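Local coordinates for protein dual oxidase maturation factor 1 (Mus musculus, PDB 6WXU) that probably supports the maturation of the dual oxidase DUOX1 and its transport from the endoplasmic reticulum to the plasma membrane, at residues B[25-30]-B[66-71]; B[95-100]-B[122-127]; B[216-221]-B[260-265]. All blocks are in the same frame, centred on the assembly; numbering follows the deposited sequence.

Interaction 1 (B[25-30]-B[66-71]); sequences AVIITI and VILAVN. With PLC (diundecyl phosphatidyl choline), chain O.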
loop_
_atom_site.group_PDB
_atom_site.type_symbol
_atom_site.label_atom_id
_atom_site.label_comp_id
_atom_site.label_asym_id
_atom_site.label_seq_id
_atom_site.Cartn_x
_atom_site.Cartn_y
_atom_site.Cartn_z
ATOM N N ALA B 25 -15.883 26.386 3.114
ATOM C CA ALA B 25 -15.428 27.727 2.778
ATOM C C ALA B 25 -15.607 28.015 1.299
ATOM O O ALA B 25 -15.903 29.154 0.921
ATOM C CB ALA B 25 -13.967 27.900 3.180
ATOM N N VAL B 26 -15.445 27.000 0.448
ATOM C CA VAL B 26 -15.669 27.188 -0.982
ATOM C C VAL B 26 -17.109 27.611 -1.243
ATOM O O VAL B 26 -17.371 28.564 -1.986
ATOM C CB VAL B 26 -15.311 25.905 -1.752
ATOM C CG1 VAL B 26 -15.765 26.014 -3.186
ATOM C CG2 VAL B 26 -13.824 25.666 -1.693
ATOM N N ILE B 27 -18.063 26.918 -0.622
ATOM C CA ILE B 27 -19.474 27.231 -0.826
ATOM C C ILE B 27 -19.798 28.624 -0.308
ATOM O O ILE B 27 -20.492 29.407 -0.971
ATOM C CB ILE B 27 -20.349 26.159 -0.154
ATOM C CG1 ILE B 27 -20.135 24.809 -0.834
ATOM C CG2 ILE B 27 -21.800 26.561 -0.192
ATOM C CD1 ILE B 27 -20.805 23.670 -0.134
ATOM N N ILE B 28 -19.296 28.958 0.882
ATOM C CA ILE B 28 -19.585 30.267 1.457
ATOM C C ILE B 28 -19.031 31.378 0.574
ATOM O O ILE B 28 -19.704 32.385 0.327
ATOM C CB ILE B 28 -19.034 30.357 2.889
ATOM C CG1 ILE B 28 -19.727 29.336 3.786
ATOM C CG2 ILE B 28 -19.230 31.751 3.444
ATOM C CD1 ILE B 28 -19.240 29.367 5.208
ATOM N N THR B 29 -17.804 31.211 0.074
ATOM C CA THR B 29 -17.214 32.253 -0.762
ATOM C C THR B 29 -17.942 32.378 -2.093
ATOM O O THR B 29 -18.141 33.491 -2.590
ATOM C CB THR B 29 -15.732 31.977 -0.998
ATOM O OG1 THR B 29 -15.569 30.655 -1.522
ATOM C CG2 THR B 29 -14.955 32.109 0.296
ATOM N N ILE B 30 -18.348 31.253 -2.684
ATOM C CA ILE B 30 -19.055 31.301 -3.963
ATOM C C ILE B 30 -20.355 32.080 -3.824
ATOM O O ILE B 30 -20.655 32.977 -4.622
ATOM C CB ILE B 30 -19.310 29.880 -4.490
ATOM C CG1 ILE B 30 -18.031 29.285 -5.070
ATOM C CG2 ILE B 30 -20.409 29.895 -5.526
ATOM C CD1 ILE B 30 -18.225 27.906 -5.639
ATOM N N VAL B 66 -27.783 25.987 1.124
ATOM C CA VAL B 66 -28.010 25.064 2.229
ATOM C C VAL B 66 -28.129 23.635 1.721
ATOM O O VAL B 66 -27.560 22.709 2.308
ATOM C CB VAL B 66 -29.254 25.485 3.024
ATOM C CG1 VAL B 66 -29.761 24.325 3.832
ATOM C CG2 VAL B 66 -28.915 26.639 3.929
ATOM N N ILE B 67 -28.862 23.427 0.625
ATOM C CA ILE B 67 -29.000 22.076 0.082
ATOM C C ILE B 67 -27.642 21.481 -0.253
ATOM O O ILE B 67 -27.442 20.266 -0.146
ATOM C CB ILE B 67 -29.915 22.082 -1.154
ATOM C CG1 ILE B 67 -31.308 22.574 -0.791
ATOM C CG2 ILE B 67 -30.007 20.703 -1.755
ATOM C CD1 ILE B 67 -32.190 22.775 -1.988
ATOM N N LEU B 68 -26.688 22.314 -0.647
ATOM C CA LEU B 68 -25.382 21.830 -1.065
ATOM C C LEU B 68 -24.403 21.709 0.091
ATOM O O LEU B 68 -23.530 20.838 0.063
ATOM C CB LEU B 68 -24.804 22.758 -2.133
ATOM C CG LEU B 68 -23.798 22.177 -3.116
ATOM C CD1 LEU B 68 -24.411 21.031 -3.883
ATOM C CD2 LEU B 68 -23.343 23.261 -4.059
ATOM N N ALA B 69 -24.525 22.563 1.107
ATOM C CA ALA B 69 -23.611 22.510 2.241
ATOM C C ALA B 69 -23.999 21.429 3.234
ATOM O O ALA B 69 -23.127 20.860 3.896
ATOM C CB ALA B 69 -23.567 23.864 2.944
ATOM N N VAL B 70 -25.293 21.144 3.357
ATOM C CA VAL B 70 -25.746 20.090 4.252
ATOM C C VAL B 70 -25.326 18.723 3.735
ATOM O O VAL B 70 -25.091 17.799 4.519
ATOM C CB VAL B 70 -27.269 20.204 4.432
ATOM C CG1 VAL B 70 -27.930 18.862 4.309
ATOM C CG2 VAL B 70 -27.586 20.833 5.765
ATOM N N ASN B 71 -25.198 18.574 2.418
ATOM C CA ASN B 71 -24.805 17.290 1.851
ATOM C C ASN B 71 -23.388 16.919 2.267
ATOM O O ASN B 71 -23.134 15.793 2.709
ATOM C CB ASN B 71 -24.931 17.343 0.330
ATOM C CG ASN B 71 -24.863 15.981 -0.309
ATOM O OD1 ASN B 71 -24.005 15.168 0.019
ATOM N ND2 ASN B 71 -25.772 15.723 -1.232
HETATM C C1 PLC O . -8.460 21.424 -1.389
HETATM C C2 PLC O . -9.596 22.086 -2.137
HETATM C C3 PLC O . -10.811 21.214 -2.095
HETATM C C4 PLC O . -9.799 17.536 1.151
HETATM C C5 PLC O . -11.278 17.948 1.122
HETATM C C6 PLC O . -11.356 19.063 3.297
HETATM C C7 PLC O . -13.306 18.203 2.409
HETATM C C8 PLC O . -11.644 16.664 3.144
HETATM C "C'" PLC O . -9.790 24.517 -2.265
HETATM C "C1'" PLC O . -9.974 25.890 -1.701
HETATM C "C2'" PLC O . -9.579 26.918 -2.743
HETATM C "C3'" PLC O . -10.521 28.103 -2.931
HETATM C "C4'" PLC O . -11.416 28.011 -4.165
HETATM C "C5'" PLC O . -11.824 29.437 -4.436
HETATM C "C6'" PLC O . -13.225 29.644 -4.939
HETATM C "C7'" PLC O . -13.678 30.989 -4.393
HETATM C "C8'" PLC O . -14.515 31.847 -5.338
HETATM C "C9'" PLC O . -13.723 32.939 -6.046
HETATM C "CA'" PLC O . -13.765 34.301 -5.403
HETATM C "CB'" PLC O . -13.196 35.327 -6.335
HETATM C CB PLC O . -13.152 21.452 -2.789
HETATM C C1B PLC O . -14.161 22.145 -3.651
HETATM C C2B PLC O . -15.421 21.324 -3.803
HETATM C C3B PLC O . -16.587 22.256 -4.063
HETATM C C4B PLC O . -17.842 21.450 -4.278
HETATM C C5B PLC O . -18.708 22.128 -5.313
HETATM C C6B PLC O . -19.189 23.441 -4.751
HETATM C C7B PLC O . -19.425 24.452 -5.850
HETATM C C8B PLC O . -20.541 24.010 -6.768
HETATM C C9B PLC O . -21.285 25.225 -7.312
HETATM C CAA PLC O . -22.485 24.798 -8.123
HETATM C CBA PLC O . -22.256 23.423 -8.706
HETATM O "O'" PLC O . -9.569 24.379 -3.415
HETATM O OB PLC O . -13.417 20.480 -2.140
HETATM O O2 PLC O . -9.923 23.316 -1.496
HETATM O O3 PLC O . -11.817 21.954 -2.722
HETATM O O1P PLC O . -8.657 20.103 1.390
HETATM O O2P PLC O . -6.720 19.030 0.128
HETATM O O3P PLC O . -8.667 20.044 -1.137
HETATM O O4P PLC O . -9.008 18.066 0.082
HETATM N N PLC O . -11.865 17.957 2.482
HETATM P P PLC O . -8.139 19.388 0.210
#
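In the segment 25-30, which meets Ala69 through Ile27, Thr29 OG1 sits near two backbone carbonyls of its own helix. It lies 2.9 Å from Ala25 O and 2.8 Å from Val26 O. The hydroxyl has one proton, so the two oxygens must compete for it. The hydroxyl oxygen stands between the backbone N and the carbonyl carbon (chi1 54°), a position that folds it back over the preceding turn. A lipid carbon also comes near: C7' of one tail of the bound phosphatidylcholine lies 3.5 Å from Thr29 OG1.

The protein-to-protein contact is small and apolar. Ile27 reaches across from helix 22-41 with a fully extended side chain (chi2 172°). Its terminal methyl CD1 rests on the backbone of helix 50-72, 3.9 Å from Ala69 CA. The same CD1 is 4.1 Å from Ala69 CB. The small methyl of Ala69 lets the isoleucine come this close. Leu68 adds its carbonyl oxygen and CG beside CD1.

The lipid completes the interface. Its other tail has Ile30 CD1 beside it, 3.7 Å from C7B. On the next carbon, C8B, it meets Leu68 CD2 at 4.0 Å, so both helices touch this tail. Val26 sits at the fork of the lipid and touches both tails; its CG2 is 3.9 Å from C1'. Thr22 OG1 forms a hydrogen bond to the same lipid molecule. Beyond the contact, Leu68 also packs on Trp185 of helix 170-199.

Between these two predicted transmembrane segments the contact is therefore apolar packing, with a lipid tail touching both. The hydroxyl of Thr29 has two carbonyls of its own helix within reach, which is consistent with a surface facing acyl chains.

Interaction 2 (B[95-100]-B[122-127]); sequences VSVDVG and ETINYN. With MAN (alpha-D-mannopyranose), chain E; MAN (alpha-D-mannopyranose), chain C; MAN (alpha-D-mannopyranose), chain D; NAG (2-acetamido-2-deoxy-beta-D-glucopyranose), chain F.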
loop_
_atom_site.group_PDB
_atom_site.type_symbol
_atom_site.label_atom_id
_atom_site.label_comp_id
_atom_site.label_asym_id
_atom_site.label_seq_id
_atom_site.Cartn_x
_atom_site.Cartn_y
_atom_site.Cartn_z
ATOM N N VAL B 95 -4.239 11.305 29.623
ATOM C CA VAL B 95 -4.491 12.686 29.242
ATOM C C VAL B 95 -5.949 13.019 29.520
ATOM O O VAL B 95 -6.805 12.142 29.626
ATOM C CB VAL B 95 -4.152 12.953 27.764
ATOM C CG1 VAL B 95 -2.686 12.738 27.520
ATOM C CG2 VAL B 95 -4.967 12.058 26.872
ATOM N N SER B 96 -6.224 14.314 29.634
ATOM C CA SER B 96 -7.572 14.832 29.841
ATOM C C SER B 96 -8.003 15.533 28.561
ATOM O O SER B 96 -7.463 16.588 28.218
ATOM C CB SER B 96 -7.610 15.783 31.031
ATOM O OG SER B 96 -8.912 16.298 31.219
ATOM N N VAL B 97 -8.976 14.957 27.859
ATOM C CA VAL B 97 -9.313 15.360 26.507
ATOM C C VAL B 97 -10.805 15.670 26.417
ATOM O O VAL B 97 -11.556 15.510 27.374
ATOM C CB VAL B 97 -8.923 14.289 25.472
ATOM C CG1 VAL B 97 -7.433 14.253 25.302
ATOM C CG2 VAL B 97 -9.430 12.941 25.912
ATOM N N ASP B 98 -11.213 16.129 25.236
ATOM C CA ASP B 98 -12.604 16.370 24.861
ATOM C C ASP B 98 -12.878 15.545 23.610
ATOM O O ASP B 98 -12.633 16.005 22.495
ATOM C CB ASP B 98 -12.870 17.844 24.597
ATOM C CG ASP B 98 -12.796 18.684 25.843
ATOM O OD1 ASP B 98 -12.435 18.143 26.903
ATOM O OD2 ASP B 98 -13.102 19.891 25.766
ATOM N N VAL B 99 -13.390 14.338 23.793
ATOM C CA VAL B 99 -13.663 13.449 22.670
ATOM C C VAL B 99 -15.005 13.812 22.051
ATOM O O VAL B 99 -15.942 14.217 22.743
ATOM C CB VAL B 99 -13.634 11.980 23.131
ATOM C CG1 VAL B 99 -13.365 11.067 21.961
ATOM C CG2 VAL B 99 -12.592 11.785 24.203
ATOM N N GLY B 100 -15.105 13.665 20.739
ATOM C CA GLY B 100 -16.333 13.998 20.040
ATOM C C GLY B 100 -16.523 13.146 18.810
ATOM O O GLY B 100 -15.562 12.639 18.229
ATOM N N GLU B 122 3.264 17.413 23.940
ATOM C CA GLU B 122 2.677 17.164 22.634
ATOM C C GLU B 122 1.557 18.168 22.394
ATOM O O GLU B 122 1.250 19.003 23.247
ATOM C CB GLU B 122 2.161 15.724 22.528
ATOM N N THR B 123 0.948 18.092 21.215
ATOM C CA THR B 123 -0.168 18.954 20.847
ATOM C C THR B 123 -1.329 18.063 20.436
ATOM O O THR B 123 -1.296 17.449 19.366
ATOM C CB THR B 123 0.214 19.913 19.723
ATOM O OG1 THR B 123 1.256 20.783 20.176
ATOM C CG2 THR B 123 -0.971 20.752 19.316
ATOM N N ILE B 124 -2.348 17.991 21.283
ATOM C CA ILE B 124 -3.461 17.069 21.096
ATOM C C ILE B 124 -4.611 17.878 20.511
ATOM O O ILE B 124 -5.403 18.479 21.230
ATOM C CB ILE B 124 -3.843 16.382 22.401
ATOM C CG1 ILE B 124 -2.584 16.026 23.184
ATOM C CG2 ILE B 124 -4.636 15.134 22.118
ATOM C CD1 ILE B 124 -2.853 15.424 24.522
ATOM N N ASN B 125 -4.692 17.913 19.185
ATOM C CA ASN B 125 -5.760 18.618 18.490
ATOM C C ASN B 125 -6.197 17.847 17.246
ATOM O O ASN B 125 -6.316 18.402 16.154
ATOM C CB ASN B 125 -5.318 20.036 18.144
ATOM C CG ASN B 125 -6.481 20.971 17.943
ATOM O OD1 ASN B 125 -7.554 20.563 17.513
ATOM N ND2 ASN B 125 -6.275 22.241 18.252
ATOM N N TYR B 126 -6.424 16.545 17.391
ATOM C CA TYR B 126 -6.696 15.698 16.237
ATOM C C TYR B 126 -8.095 15.938 15.677
ATOM O O TYR B 126 -8.996 16.428 16.357
ATOM C CB TYR B 126 -6.545 14.225 16.603
ATOM C CG TYR B 126 -5.160 13.852 17.049
ATOM C CD1 TYR B 126 -4.745 14.099 18.344
ATOM C CD2 TYR B 126 -4.269 13.249 16.181
ATOM C CE1 TYR B 126 -3.490 13.767 18.758
ATOM C CE2 TYR B 126 -3.008 12.912 16.590
ATOM C CZ TYR B 126 -2.625 13.175 17.882
ATOM O OH TYR B 126 -1.367 12.846 18.315
ATOM N N ASN B 127 -8.259 15.592 14.397
ATOM C CA ASN B 127 -9.573 15.585 13.753
ATOM C C ASN B 127 -9.479 14.627 12.565
ATOM O O ASN B 127 -9.027 15.024 11.491
ATOM C CB ASN B 127 -9.969 16.982 13.317
ATOM C CG ASN B 127 -11.395 17.062 12.830
ATOM O OD1 ASN B 127 -11.866 16.197 12.102
ATOM N ND2 ASN B 127 -12.094 18.109 13.234
HETATM C C1 MAN E . -0.866 16.502 14.127
HETATM C C2 MAN E . -1.207 16.254 15.605
HETATM C C3 MAN E . -2.142 17.318 16.076
HETATM C C4 MAN E . -1.510 18.671 15.872
HETATM C C5 MAN E . -1.291 18.885 14.401
HETATM C C6 MAN E . -0.590 20.184 14.121
HETATM O O2 MAN E . -0.062 16.432 16.412
HETATM O O3 MAN E . -2.433 17.152 17.435
HETATM O O4 MAN E . -2.366 19.676 16.348
HETATM O O5 MAN E . -0.445 17.841 13.903
HETATM O O6 MAN E . -0.719 20.459 12.738
HETATM C C1 MAN C . 0.588 15.179 16.684
HETATM C C2 MAN C . 1.205 15.339 18.058
HETATM C C3 MAN C . 2.220 16.456 18.007
HETATM C C4 MAN C . 3.231 16.218 16.904
HETATM C C5 MAN C . 2.531 15.974 15.574
HETATM C C6 MAN C . 3.487 15.550 14.502
HETATM O O2 MAN C . 1.945 14.193 18.408
HETATM O O3 MAN C . 2.897 16.600 19.238
HETATM O O4 MAN C . 4.032 17.359 16.776
HETATM O O5 MAN C . 1.577 14.921 15.735
HETATM O O6 MAN C . 2.739 15.124 13.381
HETATM C C1 MAN D . -2.760 17.188 11.290
HETATM C C2 MAN D . -1.784 16.242 11.989
HETATM C C3 MAN D . -2.068 14.844 11.530
HETATM C C4 MAN D . -3.495 14.472 11.868
HETATM C C5 MAN D . -4.457 15.466 11.235
HETATM C C6 MAN D . -5.851 15.286 11.729
HETATM O O2 MAN D . -2.059 16.215 13.375
HETATM O O3 MAN D . -1.197 13.917 12.135
HETATM O O4 MAN D . -3.772 13.187 11.356
HETATM O O5 MAN D . -4.082 16.812 11.589
HETATM O O6 MAN D . -6.086 16.303 12.684
HETATM C C1 NAG F . -13.012 15.836 8.819
HETATM C C2 NAG F . -13.043 17.348 8.602
HETATM C C3 NAG F . -12.212 17.734 7.379
HETATM C C4 NAG F . -10.815 17.132 7.440
HETATM C C5 NAG F . -10.912 15.632 7.690
HETATM C C6 NAG F . -9.568 14.976 7.897
HETATM C C7 NAG F . -15.000 18.672 9.280
HETATM C C8 NAG F . -16.416 19.031 8.958
HETATM N N2 NAG F . -14.412 17.811 8.445
HETATM O O3 NAG F . -12.114 19.151 7.316
HETATM O O4 NAG F . -10.167 17.346 6.192
HETATM O O5 NAG F . -11.672 15.391 8.880
HETATM O O6 NAG F . -8.758 15.734 8.786
HETATM O O7 NAG F . -14.416 19.138 10.250
#
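Ile124 packs against Val95 and Val97 of strand 94-103, in the antiparallel sheet of the predicted extracellular part. The segment 122-127 runs as a loop over one side of that strand. From CB, the branch Ile124 CG2, anti to the backbone N, lies 4.3 Å from Val97 CG1. The same CG2 lies in the plane of the Tyr126 ring, at its edge. The other branch of Ile124 leads through its own CG1 to Ile124 CD1, which meets Val95 CG1 at 4.0 Å. One isoleucine thus touches two alternate strand residues with its two branches. Both valines are held in the sheet by backbone bonds to strand 77-86, at Thr85 and Ala83.

A glycan carried by the protein runs beside the loop. The ring atom CE2 of Tyr126 is 3.9 Å from C2 of one mannose. Its hydroxyl bonds with that of Tyr87, and Tyr126 OH lies 3.5 Å from C1 of a second mannose. With an alanine in place of Tyr126, the Tyr87 hydroxyl would probably lose this mate, and a gap is likely to open between Ile124 and the sugars.

The backbone holds the glycan too. Thr123 N donates to O3 of the second mannose at 3.2 Å. Asn127 N donates to O6 of a third, at 2.9 Å. The carbonyl Asn127 O accepts a bond of 2.8 Å from O6 of an N-acetylglucosamine.

Interaction 3 (B[216-221]-B[260-265]); sequences FQLLAL and LCILLG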
loop_
_atom_site.group_PDB
_atom_site.type_symbol
_atom_site.label_atom_id
_atom_site.label_comp_id
_atom_site.label_asym_id
_atom_site.label_seq_id
_atom_site.Cartn_x
_atom_site.Cartn_y
_atom_site.Cartn_z
ATOM N N PHE B 216 -38.135 16.474 -1.182
ATOM C CA PHE B 216 -36.953 15.623 -1.232
ATOM C C PHE B 216 -36.018 15.867 -0.055
ATOM O O PHE B 216 -35.335 14.937 0.389
ATOM C CB PHE B 216 -36.229 15.805 -2.559
ATOM C CG PHE B 216 -36.882 15.073 -3.688
ATOM C CD1 PHE B 216 -36.683 13.719 -3.854
ATOM C CD2 PHE B 216 -37.716 15.731 -4.567
ATOM C CE1 PHE B 216 -37.288 13.040 -4.878
ATOM C CE2 PHE B 216 -38.325 15.057 -5.594
ATOM C CZ PHE B 216 -38.110 13.711 -5.751
ATOM N N GLN B 217 -35.992 17.082 0.491
ATOM C CA GLN B 217 -35.255 17.301 1.730
ATOM C C GLN B 217 -35.884 16.526 2.879
ATOM O O GLN B 217 -35.181 15.888 3.673
ATOM C CB GLN B 217 -35.202 18.790 2.055
ATOM C CG GLN B 217 -34.521 19.624 0.999
ATOM C CD GLN B 217 -34.500 21.089 1.353
ATOM O OE1 GLN B 217 -34.607 21.457 2.520
ATOM N NE2 GLN B 217 -34.369 21.936 0.346
ATOM N N LEU B 218 -37.214 16.563 2.981
ATOM C CA LEU B 218 -37.870 15.790 4.031
ATOM C C LEU B 218 -37.675 14.293 3.834
ATOM O O LEU B 218 -37.609 13.540 4.812
ATOM C CB LEU B 218 -39.353 16.137 4.091
ATOM C CG LEU B 218 -39.665 17.577 4.494
ATOM C CD1 LEU B 218 -41.131 17.725 4.824
ATOM C CD2 LEU B 218 -38.809 18.002 5.667
ATOM N N LEU B 219 -37.566 13.837 2.587
ATOM C CA LEU B 219 -37.278 12.426 2.356
ATOM C C LEU B 219 -35.867 12.069 2.805
ATOM O O LEU B 219 -35.635 10.968 3.317
ATOM C CB LEU B 219 -37.474 12.080 0.885
ATOM C CG LEU B 219 -38.565 11.059 0.588
ATOM C CD1 LEU B 219 -39.912 11.573 1.056
ATOM C CD2 LEU B 219 -38.592 10.752 -0.892
ATOM N N ALA B 220 -34.908 12.976 2.611
ATOM C CA ALA B 220 -33.565 12.737 3.132
ATOM C C ALA B 220 -33.579 12.619 4.650
ATOM O O ALA B 220 -32.878 11.777 5.224
ATOM C CB ALA B 220 -32.620 13.850 2.693
ATOM N N LEU B 221 -34.370 13.461 5.318
ATOM C CA LEU B 221 -34.513 13.332 6.765
ATOM C C LEU B 221 -35.080 11.973 7.142
ATOM O O LEU B 221 -34.611 11.338 8.094
ATOM C CB LEU B 221 -35.406 14.435 7.318
ATOM C CG LEU B 221 -34.852 15.850 7.330
ATOM C CD1 LEU B 221 -35.614 16.652 8.348
ATOM C CD2 LEU B 221 -33.382 15.833 7.649
ATOM N N LEU B 260 -39.575 25.458 4.738
ATOM C CA LEU B 260 -39.641 26.752 4.067
ATOM C C LEU B 260 -40.009 26.594 2.597
ATOM O O LEU B 260 -40.884 27.302 2.087
ATOM C CB LEU B 260 -38.311 27.486 4.208
ATOM C CG LEU B 260 -38.208 28.787 3.416
ATOM C CD1 LEU B 260 -39.222 29.780 3.931
ATOM C CD2 LEU B 260 -36.807 29.356 3.492
ATOM N N CYS B 261 -39.340 25.677 1.895
ATOM C CA CYS B 261 -39.653 25.455 0.487
ATOM C C CYS B 261 -41.086 24.976 0.310
ATOM O O CYS B 261 -41.772 25.386 -0.632
ATOM C CB CYS B 261 -38.679 24.448 -0.120
ATOM S SG CYS B 261 -36.966 24.987 -0.164
ATOM N N ILE B 262 -41.555 24.102 1.199
ATOM C CA ILE B 262 -42.930 23.625 1.096
ATOM C C ILE B 262 -43.909 24.770 1.300
ATOM O O ILE B 262 -44.911 24.888 0.582
ATOM C CB ILE B 262 -43.171 22.479 2.093
ATOM C CG1 ILE B 262 -42.491 21.208 1.595
ATOM C CG2 ILE B 262 -44.652 22.249 2.301
ATOM C CD1 ILE B 262 -42.792 20.004 2.423
ATOM N N LEU B 263 -43.627 25.645 2.265
ATOM C CA LEU B 263 -44.508 26.781 2.504
ATOM C C LEU B 263 -44.541 27.720 1.306
ATOM O O LEU B 263 -45.609 28.205 0.920
ATOM C CB LEU B 263 -44.067 27.527 3.759
ATOM C CG LEU B 263 -44.844 28.802 4.065
ATOM C CD1 LEU B 263 -46.319 28.489 4.209
ATOM C CD2 LEU B 263 -44.306 29.464 5.318
ATOM N N LEU B 264 -43.382 27.985 0.699
ATOM C CA LEU B 264 -43.352 28.862 -0.468
ATOM C C LEU B 264 -44.117 28.254 -1.633
ATOM O O LEU B 264 -44.861 28.954 -2.330
ATOM C CB LEU B 264 -41.912 29.156 -0.876
ATOM C CG LEU B 264 -41.106 30.013 0.091
ATOM C CD1 LEU B 264 -39.773 30.372 -0.525
ATOM C CD2 LEU B 264 -41.885 31.255 0.458
ATOM N N GLY B 265 -43.943 26.953 -1.868
ATOM C CA GLY B 265 -44.690 26.303 -2.932
ATOM C C GLY B 265 -46.190 26.383 -2.726
ATOM O O GLY B 265 -46.941 26.666 -3.664
#
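Leu218 and Ile262 meet tip to tip between two predicted transmembrane helices. Leu218 CD1 and Ile262 CD1 are 3.7 Å apart. Leu218 CG and Ile262 CG1 both stand anti to their carbonyl carbons. Ile262 then runs out straight (chi2 -174°), which carries its end methyl across to the leucine. Beside this pair, one residue back on each helix, the amide end of Gln217 packs near Cys261 SG. The model leaves the turn of this amide uncertain, so the pair is best read as packing.

The backbones stay well apart. Gln217 CA and Cys261 CA are 9.3 Å from each other, and Leu218 CA and Ile262 CA are 9.8 Å apart. Leu218, Ile262 and the extended Gln217 bridge most of this distance. The two segments belong to helices 203-224 and 249-273. Each is kept regular by its own helical bonds, such as Leu221 N to Gln217 O at 3.0 Å and Gly265 N to Cys261 O at 2.9 Å.

A second shell surrounds the side chains. Ile262 also packs on Leu211 and Leu215, and Cys261 on Thr213, all earlier on helix 203-224. Gln217 touches Thr254 of helix 249-273. Ile63 and Ile67 of helix 50-72 pack on Cys261 and Gln217, respectively.

The Leu218-Ile262 pair is purely hydrocarbon and partly exposed, which fits a boundary with lipid. Gln217 and Cys261 are buried instead. The more polar groups of this contact are the buried ones, consistent with a place inside the helix bundle.

From the N terminus, interaction 1 comes first. It joins helix 22-41 to helix 50-72 and closes a mostly helical connection of 35 residues. Interaction 2 follows wholly after it in the predicted extracellular part. It closes a loop of 21 residues, where the chain returns from strand 94-103 through strand 108-111 to 122-127. Interaction 3 comes last, closes 38 residues and ties helix 203-224 to helix 249-273. The three are in series; none nests in or crosses another. Interactions 1 and 3 touch in the bundle, where Ile67 packs on Gln217. Interaction 2 stands apart, its nearest atoms about 14 Å from interaction 1 and about 20 Å from interaction 3.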